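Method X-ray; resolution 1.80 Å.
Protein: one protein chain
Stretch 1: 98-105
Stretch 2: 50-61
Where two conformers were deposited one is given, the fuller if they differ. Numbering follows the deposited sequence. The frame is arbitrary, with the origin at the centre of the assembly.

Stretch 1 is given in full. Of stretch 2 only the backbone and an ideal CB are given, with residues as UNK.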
# COMPACT_ATOMS: atom_id res chain seq x y z
N LYS A 98 21.63 -20.80 17.15
CA LYS A 98 23.03 -20.60 16.79
C LYS A 98 23.17 -19.59 15.66
O LYS A 98 24.15 -18.83 15.63
CB LYS A 98 23.65 -21.94 16.41
CG LYS A 98 25.07 -21.87 15.85
CD LYS A 98 25.66 -23.27 15.72
CE LYS A 98 26.86 -23.29 14.79
NZ LYS A 98 26.49 -23.62 13.38
N LYS A 99 22.23 -19.58 14.73
CA LYS A 99 22.28 -18.70 13.57
C LYS A 99 21.51 -17.40 13.77
O LYS A 99 21.37 -16.62 12.82
CB LYS A 99 21.77 -19.44 12.33
CG LYS A 99 22.66 -20.60 11.88
CD LYS A 99 24.11 -20.17 11.76
CE LYS A 99 24.95 -21.21 11.05
NZ LYS A 99 25.08 -20.91 9.60
N ASN A 100 20.99 -17.16 14.98
CA ASN A 100 20.28 -15.93 15.32
C ASN A 100 19.06 -15.71 14.42
O ASN A 100 18.84 -14.61 13.91
CB ASN A 100 21.21 -14.72 15.26
CG ASN A 100 22.35 -14.81 16.25
OD1 ASN A 100 22.15 -15.15 17.41
ND2 ASN A 100 23.55 -14.50 15.78
N ILE A 101 18.27 -16.76 14.23
CA ILE A 101 16.98 -16.63 13.56
C ILE A 101 15.96 -17.31 14.47
O ILE A 101 16.29 -18.30 15.14
CB ILE A 101 16.99 -17.22 12.13
CG1 ILE A 101 15.65 -16.98 11.43
CG2 ILE A 101 17.36 -18.70 12.14
CD1 ILE A 101 15.68 -17.25 9.92
N LEU A 102 14.76 -16.75 14.55
CA LEU A 102 13.76 -17.33 15.44
C LEU A 102 13.17 -18.61 14.83
O LEU A 102 12.83 -18.64 13.64
CB LEU A 102 12.66 -16.31 15.72
CG LEU A 102 11.54 -16.71 16.68
CD1 LEU A 102 12.09 -17.46 17.88
CD2 LEU A 102 10.82 -15.45 17.13
N PHE A 103 13.07 -19.67 15.63
CA PHE A 103 12.43 -20.92 15.20
C PHE A 103 11.03 -20.99 15.78
O PHE A 103 10.83 -20.72 16.96
CB PHE A 103 13.24 -22.14 15.68
CG PHE A 103 12.47 -23.44 15.62
CD1 PHE A 103 12.50 -24.23 14.47
CD2 PHE A 103 11.71 -23.88 16.70
CE1 PHE A 103 11.80 -25.42 14.40
CE2 PHE A 103 11.00 -25.08 16.63
CZ PHE A 103 11.05 -25.84 15.49
N PHE A 104 10.04 -21.37 14.96
CA PHE A 104 8.75 -21.79 15.51
C PHE A 104 8.07 -22.71 14.50
O PHE A 104 8.65 -23.10 13.49
CB PHE A 104 7.88 -20.60 15.96
CG PHE A 104 7.32 -19.73 14.86
CD1 PHE A 104 8.15 -18.99 14.01
CD2 PHE A 104 5.95 -19.55 14.75
CE1 PHE A 104 7.61 -18.15 13.03
CE2 PHE A 104 5.41 -18.70 13.79
CZ PHE A 104 6.23 -18.01 12.93
N ALA A 105 6.84 -23.11 14.82
CA ALA A 105 6.17 -24.08 13.97
C ALA A 105 4.66 -23.94 14.10
O ALA A 105 4.15 -23.31 15.03
CB ALA A 105 6.59 -25.52 14.30
N UNK A 50 18.25 -19.18 5.40
CA UNK A 50 17.26 -18.19 5.81
C UNK A 50 17.87 -17.17 6.75
O UNK A 50 17.52 -15.98 6.71
CB UNK A 50 16.06 -18.87 6.48
N UNK A 51 18.77 -17.61 7.63
CA UNK A 51 19.45 -16.67 8.50
C UNK A 51 20.37 -15.77 7.70
O UNK A 51 20.44 -14.56 7.94
CB UNK A 51 20.24 -17.41 9.58
N UNK A 52 21.05 -16.33 6.70
CA UNK A 52 21.91 -15.53 5.84
C UNK A 52 21.11 -14.49 5.05
O UNK A 52 21.64 -13.41 4.76
CB UNK A 52 22.68 -16.44 4.88
N UNK A 53 19.86 -14.80 4.69
CA UNK A 53 18.99 -13.87 3.98
C UNK A 53 18.42 -12.79 4.89
O UNK A 53 17.82 -11.83 4.38
CB UNK A 53 17.85 -14.64 3.31
N UNK A 54 18.61 -12.94 6.21
CA UNK A 54 18.19 -12.00 7.25
C UNK A 54 16.67 -12.01 7.47
O UNK A 54 16.09 -11.01 7.91
CB UNK A 54 18.65 -10.59 6.89
N UNK A 55 16.02 -13.14 7.19
CA UNK A 55 14.66 -13.33 7.67
C UNK A 55 14.63 -13.31 9.19
O UNK A 55 15.59 -13.71 9.86
CB UNK A 55 14.08 -14.64 7.14
N UNK A 56 13.51 -12.83 9.76
CA UNK A 56 13.43 -12.77 11.22
C UNK A 56 13.18 -14.13 11.83
O UNK A 56 13.64 -14.41 12.95
CB UNK A 56 12.33 -11.80 11.65
N UNK A 57 12.46 -14.99 11.12
CA UNK A 57 12.04 -16.26 11.67
C UNK A 57 11.95 -17.30 10.56
O UNK A 57 11.75 -16.96 9.40
CB UNK A 57 10.70 -16.12 12.39
N UNK A 58 12.11 -18.57 10.94
CA UNK A 58 11.82 -19.68 10.03
C UNK A 58 10.82 -20.61 10.72
O UNK A 58 10.94 -20.90 11.92
CB UNK A 58 13.10 -20.43 9.64
N UNK A 59 9.81 -21.04 9.96
CA UNK A 59 8.66 -21.74 10.50
C UNK A 59 8.55 -23.13 9.88
O UNK A 59 8.76 -23.30 8.67
CB UNK A 59 7.38 -20.94 10.26
N UNK A 60 8.23 -24.13 10.71
CA UNK A 60 8.05 -25.51 10.28
C UNK A 60 6.62 -25.94 10.60
O UNK A 60 5.81 -25.14 11.08
CB UNK A 60 9.07 -26.43 10.95
N UNK A 61 6.27 -27.19 10.29
CA UNK A 61 4.93 -27.71 10.54
C UNK A 61 5.02 -28.97 11.39
O UNK A 61 5.82 -29.86 11.08
CB UNK A 61 4.20 -28.00 9.23

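Position 50 is helical, and its CB points sideways, 3.8 Å from Ile-101 CD1. Anything small and apolar suits; it is Ala-50, which lines one side of that methyl.

Position 51, also helical, aims toward stretch 1, with its ideal CB 3.5 Å from Lys-99 O and 4.1 Å from Ile-101 CG2. Contact is already made at the first carbon, which favours a small residue, alanine or perhaps serine. It is Ala-51, whose CB also lies 3.7 Å from Lys-99 CB.

Positions 52 and 53 have nothing of stretch 1 near their CB atoms, so the contact sets no preference; they are Asp-52 and Ala-53. At 54 phi is +73°, in a Schellman motif that closes the helix. Glycine or asparagine would be the usual guesses, yet the residue is Lys-54, its CB pointing away.

Position 55 points sideways, 4.1 Å from Ile-101 CD1, so a small apolar group fits. Ala-55 supplies it, while a water donates to both Ala-55 O and Asn-100 O, bridging the backbones.

At 56 CB points away, and the contact belongs to the backbone: Leu-102 N donates to the carbonyl O of 56 at 3.0 Å. Many side chains would do; Asn-56 places its OD1 in a hydrogen bond elsewhere in the structure.

From 57 the strands run parallel. The CB of 57 is 3.5 Å from Leu-102 O and 3.8 Å from Phe-104 CE1, so a small residue is the safest choice. Ala-57 fits, at the edge of the Phe-104 ring.

Position 58 is clamped through its backbone: its N donates to Leu-102 O (2.8 Å) and its O accepts from Phe-104 N (3.2 Å). Its CB, 4.1 Å from Ile-101 CD1, and its extended phi/psi suit valine, isoleucine or leucine. Ile-58 is t at chi1, and its end leads away from stretch 1.

Position 59 shares a sheet face with Phe-104, its CB 3.9 Å from Phe-104 CE1. A long aliphatic stem, or another apolar chain, could cover that ring. Lys-59 does so: its CG sits 3.9 Å from the centroid of the Phe-104 ring, over the face, while its NZ makes a weak hydrogen bond to the carbonyl O of 60.

Position 60 donates from N to Phe-104 O (3.0 Å), and its CB lies 4.3 Å from Ala-105 CB and 4.5 Å from Phe-103 CE1. Large apolar or aromatic residues suit. Phe-60 brings its CD2 within 3.5 Å of Phe-103 CE1, the two rings meeting obliquely.

The CB of 61 points away, with nothing of stretch 1 near it; only the backbone brushes the contact, N lying 4.4 Å from Ala-105 CB, so many side chains would suit. It is Gln-61, whose OE1 and NE2 are hydrogen-bonded elsewhere in the structure.

Stretch 2, residues 50-61: AADAKANAIKFQ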
# COMPACT_ATOMS: atom_id res chain seq x y z
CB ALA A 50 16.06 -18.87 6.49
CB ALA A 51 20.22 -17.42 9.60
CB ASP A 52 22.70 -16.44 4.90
CG ASP A 52 23.56 -15.67 3.93
OD1 ASP A 52 24.58 -15.09 4.37
OD2 ASP A 52 23.22 -15.64 2.73
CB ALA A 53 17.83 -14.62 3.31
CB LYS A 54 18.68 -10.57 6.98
CG LYS A 54 20.19 -10.43 6.71
CD LYS A 54 21.01 -11.03 7.83
CE LYS A 54 22.49 -11.01 7.49
NZ LYS A 54 23.26 -11.94 8.37
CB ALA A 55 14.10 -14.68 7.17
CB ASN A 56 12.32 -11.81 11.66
CG ASN A 56 12.54 -10.40 11.17
OD1 ASN A 56 12.03 -10.02 10.12
ND2 ASN A 56 13.28 -9.62 11.94
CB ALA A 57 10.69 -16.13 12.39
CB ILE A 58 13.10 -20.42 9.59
CG1 ILE A 58 12.78 -21.52 8.58
CG2 ILE A 58 13.90 -20.96 10.80
CD1 ILE A 58 13.99 -22.07 7.84
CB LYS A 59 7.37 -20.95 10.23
CG LYS A 59 6.16 -21.45 11.01
CD LYS A 59 4.89 -20.71 10.58
CE LYS A 59 4.40 -21.26 9.26
NZ LYS A 59 4.38 -22.76 9.41
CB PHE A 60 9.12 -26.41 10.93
CG PHE A 60 10.52 -26.16 10.41
CD1 PHE A 60 11.03 -26.90 9.36
CD2 PHE A 60 11.31 -25.15 10.95
CE1 PHE A 60 12.32 -26.66 8.85
CE2 PHE A 60 12.60 -24.90 10.46
CZ PHE A 60 13.10 -25.66 9.41
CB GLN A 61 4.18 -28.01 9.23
CG GLN A 61 3.89 -26.75 8.42
CD GLN A 61 3.17 -27.01 7.12
OE1 GLN A 61 2.62 -28.09 6.90
NE2 GLN A 61 3.19 -26.02 6.23
O HOH W 1 18.21 -13.65 10.98
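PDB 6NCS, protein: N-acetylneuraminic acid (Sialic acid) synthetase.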